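Local coordinates for protein putative cytochrome P450 120 (Synechocystis sp., PDB 2VE3) that binds heme and retinoic acid and, as a cytochrome P450, probably works as a monooxygenase that inserts oxygen into organic substrates, at residues 91-94 / 95-98; 241-244 / 245-249. All coordinates share one frame; numbering follows the deposited sequence.

Contact 1. Residues 91-94 / 95-98; sequences NALA and TQMG. With HEM (protoporphyrin IX containing Fe), chain C.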
ATOM      1  N   ASN A  91       6.263  -5.600 -17.650  1.00 20.63           N
ATOM      2  CA  ASN A  91       4.935  -5.311 -18.184  1.00 20.09           C
ATOM      3  C   ASN A  91       3.875  -4.948 -17.140  1.00 19.47           C
ATOM      4  O   ASN A  91       2.682  -5.176 -17.345  1.00 18.76           O
ATOM      5  CB  ASN A  91       4.491  -6.483 -19.050  1.00 20.40           C
ATOM      6  CG  ASN A  91       5.400  -6.679 -20.250  1.00 21.30           C
ATOM      7  OD1 ASN A  91       5.621  -5.748 -21.023  1.00 23.24           O
ATOM      8  ND2 ASN A  91       5.934  -7.884 -20.408  1.00 21.90           N
ATOM      9  N   ALA A  92       4.331  -4.377 -16.022  1.00 18.98           N
ATOM     10  CA  ALA A  92       3.452  -3.939 -14.942  1.00 18.67           C
ATOM     11  C   ALA A  92       3.368  -2.402 -14.933  1.00 18.10           C
ATOM     12  O   ALA A  92       4.310  -1.726 -15.342  1.00 17.68           O
ATOM     13  CB  ALA A  92       3.959  -4.452 -13.611  1.00 19.14           C
ATOM     14  N   LEU A  93       2.249  -1.856 -14.483  1.00 16.80           N
ATOM     15  CA  LEU A  93       2.092  -0.396 -14.426  1.00 17.07           C
ATOM     16  C   LEU A  93       3.203   0.267 -13.621  1.00 17.00           C
ATOM     17  O   LEU A  93       3.791   1.268 -14.045  1.00 17.53           O
ATOM     18  CB  LEU A  93       0.730  -0.016 -13.852  1.00 16.68           C
ATOM     19  CG  LEU A  93       0.344   1.472 -13.914  1.00 17.74           C
ATOM     20  CD1 LEU A  93       0.011   1.913 -15.324  1.00 14.90           C
ATOM     21  CD2 LEU A  93      -0.827   1.747 -12.958  1.00 16.30           C
ATOM     22  N   ALA A  94       3.518  -0.322 -12.480  1.00 16.98           N
ATOM     23  CA  ALA A  94       4.611   0.159 -11.652  1.00 17.82           C
ATOM     24  C   ALA A  94       5.954   0.264 -12.405  1.00 18.00           C
ATOM     25  O   ALA A  94       6.816   1.015 -12.000  1.00 18.04           O
ATOM     26  CB  ALA A  94       4.747  -0.719 -10.422  1.00 17.70           C
ATOM     27  N   THR A  95       6.117  -0.482 -13.501  1.00 18.57           N
ATOM     28  CA  THR A  95       7.392  -0.502 -14.255  1.00 19.02           C
ATOM     29  C   THR A  95       7.246   0.078 -15.680  1.00 19.71           C
ATOM     30  O   THR A  95       8.183   0.067 -16.492  1.00 19.46           O
ATOM     31  CB  THR A  95       7.997  -1.941 -14.299  1.00 18.83           C
ATOM     32  OG1 THR A  95       7.065  -2.831 -14.917  1.00 18.25           O
ATOM     33  CG2 THR A  95       8.295  -2.459 -12.878  1.00 19.38           C
ATOM     34  N   GLN A  96       6.059   0.587 -15.971  1.00 21.31           N
ATOM     35  CA  GLN A  96       5.770   1.241 -17.254  1.00 22.63           C
ATOM     36  C   GLN A  96       6.052   2.735 -17.216  1.00 23.95           C
ATOM     37  O   GLN A  96       5.940   3.373 -16.159  1.00 22.88           O
ATOM     38  CB  GLN A  96       4.326   0.954 -17.681  1.00 22.20           C
ATOM     39  CG  GLN A  96       4.206  -0.484 -18.181  1.00 22.04           C
ATOM     40  CD  GLN A  96       2.796  -0.970 -18.326  1.00 21.99           C
ATOM     41  OE1 GLN A  96       1.898  -0.606 -17.549  1.00 21.44           O
ATOM     42  NE2 GLN A  96       2.582  -1.822 -19.330  1.00 22.72           N
ATOM     43  N   MET A  97       6.439   3.266 -18.380  1.00 25.85           N
ATOM     44  CA  MET A  97       6.779   4.678 -18.541  1.00 27.38           C
ATOM     45  C   MET A  97       5.973   5.316 -19.642  1.00 27.53           C
ATOM     46  O   MET A  97       5.484   4.636 -20.552  1.00 27.27           O
ATOM     47  CB  MET A  97       8.261   4.864 -18.896  1.00 28.25           C
ATOM     48  CG  MET A  97       9.269   4.343 -17.887  1.00 32.25           C
ATOM     49  SD  MET A  97       8.985   4.881 -16.191  1.00 39.06           S
ATOM     50  CE  MET A  97       8.817   6.663 -16.352  1.00 38.30           C
ATOM     51  N   GLY A  98       5.837   6.635 -19.539  1.00 28.22           N
ATOM     52  CA  GLY A  98       5.332   7.477 -20.622  1.00 28.07           C
ATOM     53  C   GLY A  98       4.011   7.065 -21.217  1.00 27.80           C
ATOM     54  O   GLY A  98       3.023   6.902 -20.498  1.00 28.08           O
TER
HETATM   55  CHA HEM C1444       0.636   3.448  -6.438  1.00 15.28           C
HETATM   56  CHB HEM C1444      -0.088   3.625  -1.634  1.00 15.04           C
HETATM   57  CHC HEM C1444      -3.636   0.320  -2.026  1.00 14.33           C
HETATM   58  CHD HEM C1444      -2.561  -0.281  -6.691  1.00 15.48           C
HETATM   59  C1A HEM C1444       0.758   3.817  -5.105  1.00 15.75           C
HETATM   60  C2A HEM C1444       1.662   4.802  -4.540  1.00 16.53           C
HETATM   61  C3A HEM C1444       1.440   4.854  -3.211  1.00 15.64           C
HETATM   62  C4A HEM C1444       0.414   3.891  -2.896  1.00 14.57           C
HETATM   63  CMA HEM C1444       2.147   5.738  -2.167  1.00 12.91           C
HETATM   64  CAA HEM C1444       2.653   5.673  -5.349  1.00 17.66           C
HETATM   65  CBA HEM C1444       4.045   5.055  -5.442  1.00 22.28           C
HETATM   66  CGA HEM C1444       4.854   5.909  -6.395  1.00 23.09           C
HETATM   67  O1A HEM C1444       5.075   7.110  -6.062  1.00 24.72           O
HETATM   68  O2A HEM C1444       5.275   5.394  -7.473  1.00 20.81           O
HETATM   69  C1B HEM C1444      -1.137   2.780  -1.328  1.00 12.51           C
HETATM   70  C2B HEM C1444      -1.785   2.636  -0.032  1.00 12.92           C
HETATM   71  C3B HEM C1444      -2.774   1.725  -0.145  1.00 12.23           C
HETATM   72  C4B HEM C1444      -2.771   1.266  -1.509  1.00 13.05           C
HETATM   73  CMB HEM C1444      -1.383   3.427   1.232  1.00 10.82           C
HETATM   74  CAB HEM C1444      -3.758   1.185   0.943  1.00 15.23           C
HETATM   75  CBB HEM C1444      -4.256   1.942   1.934  1.00 16.01           C
HETATM   76  C1C HEM C1444      -3.704  -0.110  -3.331  1.00 13.00           C
HETATM   77  C2C HEM C1444      -4.675  -1.033  -3.883  1.00 13.34           C
HETATM   78  C3C HEM C1444      -4.385  -1.204  -5.180  1.00 14.01           C
HETATM   79  C4C HEM C1444      -3.199  -0.398  -5.474  1.00 14.88           C
HETATM   80  CMC HEM C1444      -5.859  -1.661  -3.097  1.00 12.86           C
HETATM   81  CAC HEM C1444      -5.160  -2.069  -6.215  1.00 15.51           C
HETATM   82  CBC HEM C1444      -5.133  -3.407  -6.235  1.00 17.19           C
HETATM   83  C1D HEM C1444      -1.550   0.596  -7.028  1.00 14.67           C
HETATM   84  C2D HEM C1444      -0.851   0.574  -8.285  1.00 16.13           C
HETATM   85  C3D HEM C1444       0.155   1.729  -8.215  1.00 14.38           C
HETATM   86  C4D HEM C1444      -0.061   2.354  -6.924  1.00 15.82           C
HETATM   87  CMD HEM C1444      -1.072  -0.422  -9.453  1.00 16.86           C
HETATM   88  CAD HEM C1444       1.174   2.168  -9.291  1.00 15.12           C
HETATM   89  CBD HEM C1444       0.656   3.451  -9.939  1.00 14.58           C
HETATM   90  CGD HEM C1444       1.596   3.913 -11.026  1.00 17.76           C
HETATM   91  O1D HEM C1444       1.174   4.802 -11.809  1.00 18.96           O
HETATM   92  O2D HEM C1444       2.755   3.414 -11.134  1.00 19.97           O
HETATM   93  NA  HEM C1444       0.018   3.286  -4.076  1.00 14.51           N
HETATM   94  NB  HEM C1444      -1.755   1.914  -2.204  1.00 13.52           N
HETATM   95  NC  HEM C1444      -2.808   0.253  -4.321  1.00 14.17           N
HETATM   96  ND  HEM C1444      -1.075   1.661  -6.256  1.00 15.52           N
HETATM   97 FE   HEM C1444      -1.634   1.965  -4.245  1.00 15.89          FE
HETATM   98  O   HOH W   1       4.891  -3.001 -21.106  1.00 21.12           O

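Contact 2. Residues 241-244 / 245-249; sequences LPEL and KDQIL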
ATOM      1  N   LEU A 241      -0.609 -11.481 -23.346  1.00 23.68           N
ATOM      2  CA  LEU A 241      -0.629 -12.395 -22.204  1.00 23.60           C
ATOM      3  C   LEU A 241       0.431 -12.064 -21.145  1.00 23.18           C
ATOM      4  O   LEU A 241       0.093 -12.003 -19.967  1.00 23.56           O
ATOM      5  CB  LEU A 241      -0.521 -13.867 -22.655  1.00 24.01           C
ATOM      6  CG  LEU A 241      -0.409 -14.912 -21.535  1.00 23.90           C
ATOM      7  CD1 LEU A 241      -1.720 -15.048 -20.762  1.00 22.60           C
ATOM      8  CD2 LEU A 241       0.048 -16.259 -22.086  1.00 24.37           C
ATOM      9  N   PRO A 242       1.707 -11.870 -21.543  1.00 22.55           N
ATOM     10  CA  PRO A 242       2.693 -11.475 -20.535  1.00 22.58           C
ATOM     11  C   PRO A 242       2.317 -10.190 -19.768  1.00 22.00           C
ATOM     12  O   PRO A 242       2.550 -10.107 -18.561  1.00 22.30           O
ATOM     13  CB  PRO A 242       3.986 -11.290 -21.360  1.00 22.79           C
ATOM     14  CG  PRO A 242       3.793 -12.244 -22.548  1.00 23.15           C
ATOM     15  CD  PRO A 242       2.332 -12.040 -22.870  1.00 23.05           C
ATOM     16  N   GLU A 243       1.729  -9.216 -20.459  1.00 21.43           N
ATOM     17  CA  GLU A 243       1.241  -8.002 -19.806  1.00 20.74           C
ATOM     18  C   GLU A 243       0.035  -8.248 -18.888  1.00 20.75           C
ATOM     19  O   GLU A 243      -0.037  -7.688 -17.773  1.00 21.09           O
ATOM     20  CB  GLU A 243       0.942  -6.889 -20.817  1.00 21.04           C
ATOM     21  CG  GLU A 243       0.186  -5.729 -20.184  1.00 19.73           C
ATOM     22  CD  GLU A 243       0.462  -4.388 -20.804  1.00 22.77           C
ATOM     23  OE1 GLU A 243       0.984  -4.326 -21.959  1.00 21.82           O
ATOM     24  OE2 GLU A 243       0.151  -3.382 -20.109  1.00 20.50           O
ATOM     25  N   LEU A 244      -0.898  -9.078 -19.357  1.00 20.31           N
ATOM     26  CA  LEU A 244      -2.070  -9.495 -18.573  1.00 20.01           C
ATOM     27  C   LEU A 244      -1.679 -10.121 -17.237  1.00 20.21           C
ATOM     28  O   LEU A 244      -2.271  -9.818 -16.200  1.00 19.92           O
ATOM     29  CB  LEU A 244      -2.904 -10.504 -19.358  1.00 20.73           C
ATOM     30  CG  LEU A 244      -3.769 -10.042 -20.539  1.00 21.12           C
ATOM     31  CD1 LEU A 244      -4.343 -11.242 -21.322  1.00 19.90           C
ATOM     32  CD2 LEU A 244      -4.876  -9.145 -20.046  1.00 19.36           C
ATOM     33  N   LYS A 245      -0.685 -11.007 -17.274  1.00 19.75           N
ATOM     34  CA  LYS A 245      -0.218 -11.685 -16.076  1.00 19.88           C
ATOM     35  C   LYS A 245       0.526 -10.755 -15.106  1.00 19.55           C
ATOM     36  O   LYS A 245       0.326 -10.845 -13.904  1.00 19.45           O
ATOM     37  CB  LYS A 245       0.629 -12.884 -16.462  1.00 20.17           C
ATOM     38  CG  LYS A 245      -0.078 -13.821 -17.442  1.00 19.98           C
ATOM     39  CD  LYS A 245       0.602 -15.163 -17.559  1.00 22.31           C
ATOM     40  CE  LYS A 245       2.026 -15.075 -18.020  1.00 22.91           C
ATOM     41  NZ  LYS A 245       2.568 -16.459 -18.112  1.00 24.62           N
ATOM     42  N   ASP A 246       1.384  -9.881 -15.637  1.00 19.83           N
ATOM     43  CA  ASP A 246       2.094  -8.877 -14.832  1.00 19.84           C
ATOM     44  C   ASP A 246       1.130  -7.881 -14.184  1.00 20.06           C
ATOM     45  O   ASP A 246       1.339  -7.462 -13.044  1.00 19.66           O
ATOM     46  CB  ASP A 246       3.125  -8.125 -15.677  1.00 19.39           C
ATOM     47  CG  ASP A 246       4.498  -8.806 -15.695  1.00 20.19           C
ATOM     48  OD1 ASP A 246       4.625  -9.930 -15.164  1.00 20.37           O
ATOM     49  OD2 ASP A 246       5.459  -8.207 -16.235  1.00 18.36           O
ATOM     50  N   GLN A 247       0.075  -7.512 -14.913  1.00 19.97           N
ATOM     51  CA  GLN A 247      -0.915  -6.551 -14.411  1.00 19.44           C
ATOM     52  C   GLN A 247      -1.786  -7.106 -13.266  1.00 19.71           C
ATOM     53  O   GLN A 247      -2.025  -6.396 -12.293  1.00 18.48           O
ATOM     54  CB  GLN A 247      -1.775  -5.955 -15.549  1.00 19.67           C
ATOM     55  CG  GLN A 247      -1.001  -5.133 -16.623  1.00 18.60           C
ATOM     56  CD  GLN A 247      -0.399  -3.813 -16.118  1.00 20.03           C
ATOM     57  OE1 GLN A 247      -0.333  -3.546 -14.910  1.00 22.18           O
ATOM     58  NE2 GLN A 247       0.038  -2.981 -17.049  1.00 18.45           N
ATOM     59  N   ILE A 248      -2.261  -8.356 -13.373  1.00 19.64           N
ATOM     60  CA  ILE A 248      -3.025  -8.944 -12.269  1.00 20.46           C
ATOM     61  C   ILE A 248      -2.145  -9.269 -11.092  1.00 19.64           C
ATOM     62  O   ILE A 248      -2.574  -9.138  -9.966  1.00 19.77           O
ATOM     63  CB  ILE A 248      -3.863 -10.226 -12.611  1.00 20.50           C
ATOM     64  CG1 ILE A 248      -3.211 -11.045 -13.725  1.00 21.14           C
ATOM     65  CG2 ILE A 248      -5.313  -9.844 -12.871  1.00 22.06           C
ATOM     66  CD1 ILE A 248      -3.922 -12.385 -14.045  1.00 21.08           C
ATOM     67  N   LEU A 249      -0.918  -9.713 -11.346  1.00 19.52           N
ATOM     68  CA  LEU A 249      -0.004  -9.987 -10.243  1.00 19.45           C
ATOM     69  C   LEU A 249       0.183  -8.717  -9.389  1.00 19.29           C
ATOM     70  O   LEU A 249       0.248  -8.809  -8.169  1.00 19.68           O
ATOM     71  CB  LEU A 249       1.340 -10.505 -10.758  1.00 19.39           C
ATOM     72  CG  LEU A 249       2.435 -10.948  -9.786  1.00 19.57           C
ATOM     73  CD1 LEU A 249       2.025 -12.194  -9.022  1.00 21.97           C
ATOM     74  CD2 LEU A 249       3.745 -11.211 -10.553  1.00 20.30           C
TER
HETATM   75  O   HOH W   2       4.368 -11.754 -17.208  1.00 17.07           O

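Contact 1. Residues 91-94 / 95-98
Gln-96 folds back across the turn that precedes it, and its side chain crosses that of Leu-93 at about a right angle. CG is set beside the backbone N (chi1 -75°) and the chain is extended beyond it, which carries the amide over the Ala-92 carbonyl: CG of Gln-96 lies 3.1 Å from O of Ala-92. Farther out, OE1 of Gln-96 meets the methyl CD1 of Leu-93 at 3.9 Å. Both ends of the amide have partners on helix 241-272, OE1 accepting from Gln-247 and NE2 donating to Glu-243. A water also accepts from Gln-96 NE2 (3.1 Å) and donates to Asn-91 OD1 (2.8 Å). With an alanine here, the Glu-243 carboxylate and the Gln-247 amide would each probably lose a bond to the loop, and the water its NE2 donor.

Beneath the amide the backbone is wound tightly by two i to i+3 bonds, Thr-95 N to Ala-92 O (2.9 Å) and Gln-96 N to Leu-93 O (3.1 Å). Thr-95 turns OG1 between its own N and carbonyl carbon (chi1 59°), where it bonds Gly-89 and receives a weak bond from Ala-92 N.

The other methyl of Leu-93, CD2, packs 3.8 Å from CBD of a heme propionate. This 3-10 turn, set in the loop between helices 82-88 and 98-109, belongs to the B-C region of the cytochrome P450 fold; here Leu-93 and Ala-94 line the heme pocket, and Ala-94 also the retinoic acid pocket.

Contact 2. Residues 241-244 / 245-249
Glu-243 and Gln-247, one turn apart at the start of helix 241-272, the long helix through the core of the cytochrome P450 fold, run alongside each other in the same direction away from the helix. From the backbone outward, CB of Gln-247 rests 3.3 Å from O of Glu-243, the carbonyl that also takes the Gln-247 N-H in a regular i to i+4 bond. CG of Gln-247 sits closer still to that carbonyl, 3.0 Å from O of Glu-243, and 3.8 Å from CG of Glu-243. The chain then bends at chi2 (-68°), bringing CD and the amide beside the carboxylate, the two planes 33° apart. At the tip, NE2 of Gln-247 donates to OE2 of Glu-243 over 3.1 Å in a fairly straight bond (166°); OE2 lies in the plane of the amide, and the donor comes to its anti side, somewhat out of the carboxylate plane. OE1 of Gln-247 accepts from the backbone N of Leu-93. OE2 of Glu-243 takes bonds from Gln-247, Arg-104 and Gln-96, which would be expected to favour the charged carboxylate.

On another face of the helix, CD1 of Leu-241 packs 3.9 Å from CG of Lys-245, whose ammonium reaches Glu-208 of helix 192-215. Asp-246 OD1 pairs with Arg-200 of that same helix. A single water also donates to OD1 of Asp-246 and to O of Pro-242, each at 2.8 Å.

How the contacts relate
Followed from the N terminus, the chain leaves helix 82-88, makes a tight turn at 92-96, within contact 1, and runs straight into helix 98-109. Well over a hundred residues later it starts helix 241-272, whose first turns hold contact 2. Each contact is local and closes only a short turn, so the two stand in series and neither nest nor cross. Despite the separation in sequence their centres lie about 11 Å apart and their residues touch. Besides the bonds made by the Gln-96 amide, Asn-91 N is hydrogen-bonded to Asp-246 OD2, and CB of Asn-91 packs 3.7 Å from CA of Glu-243. Together they join the heme-lining loop to the start of the long helix.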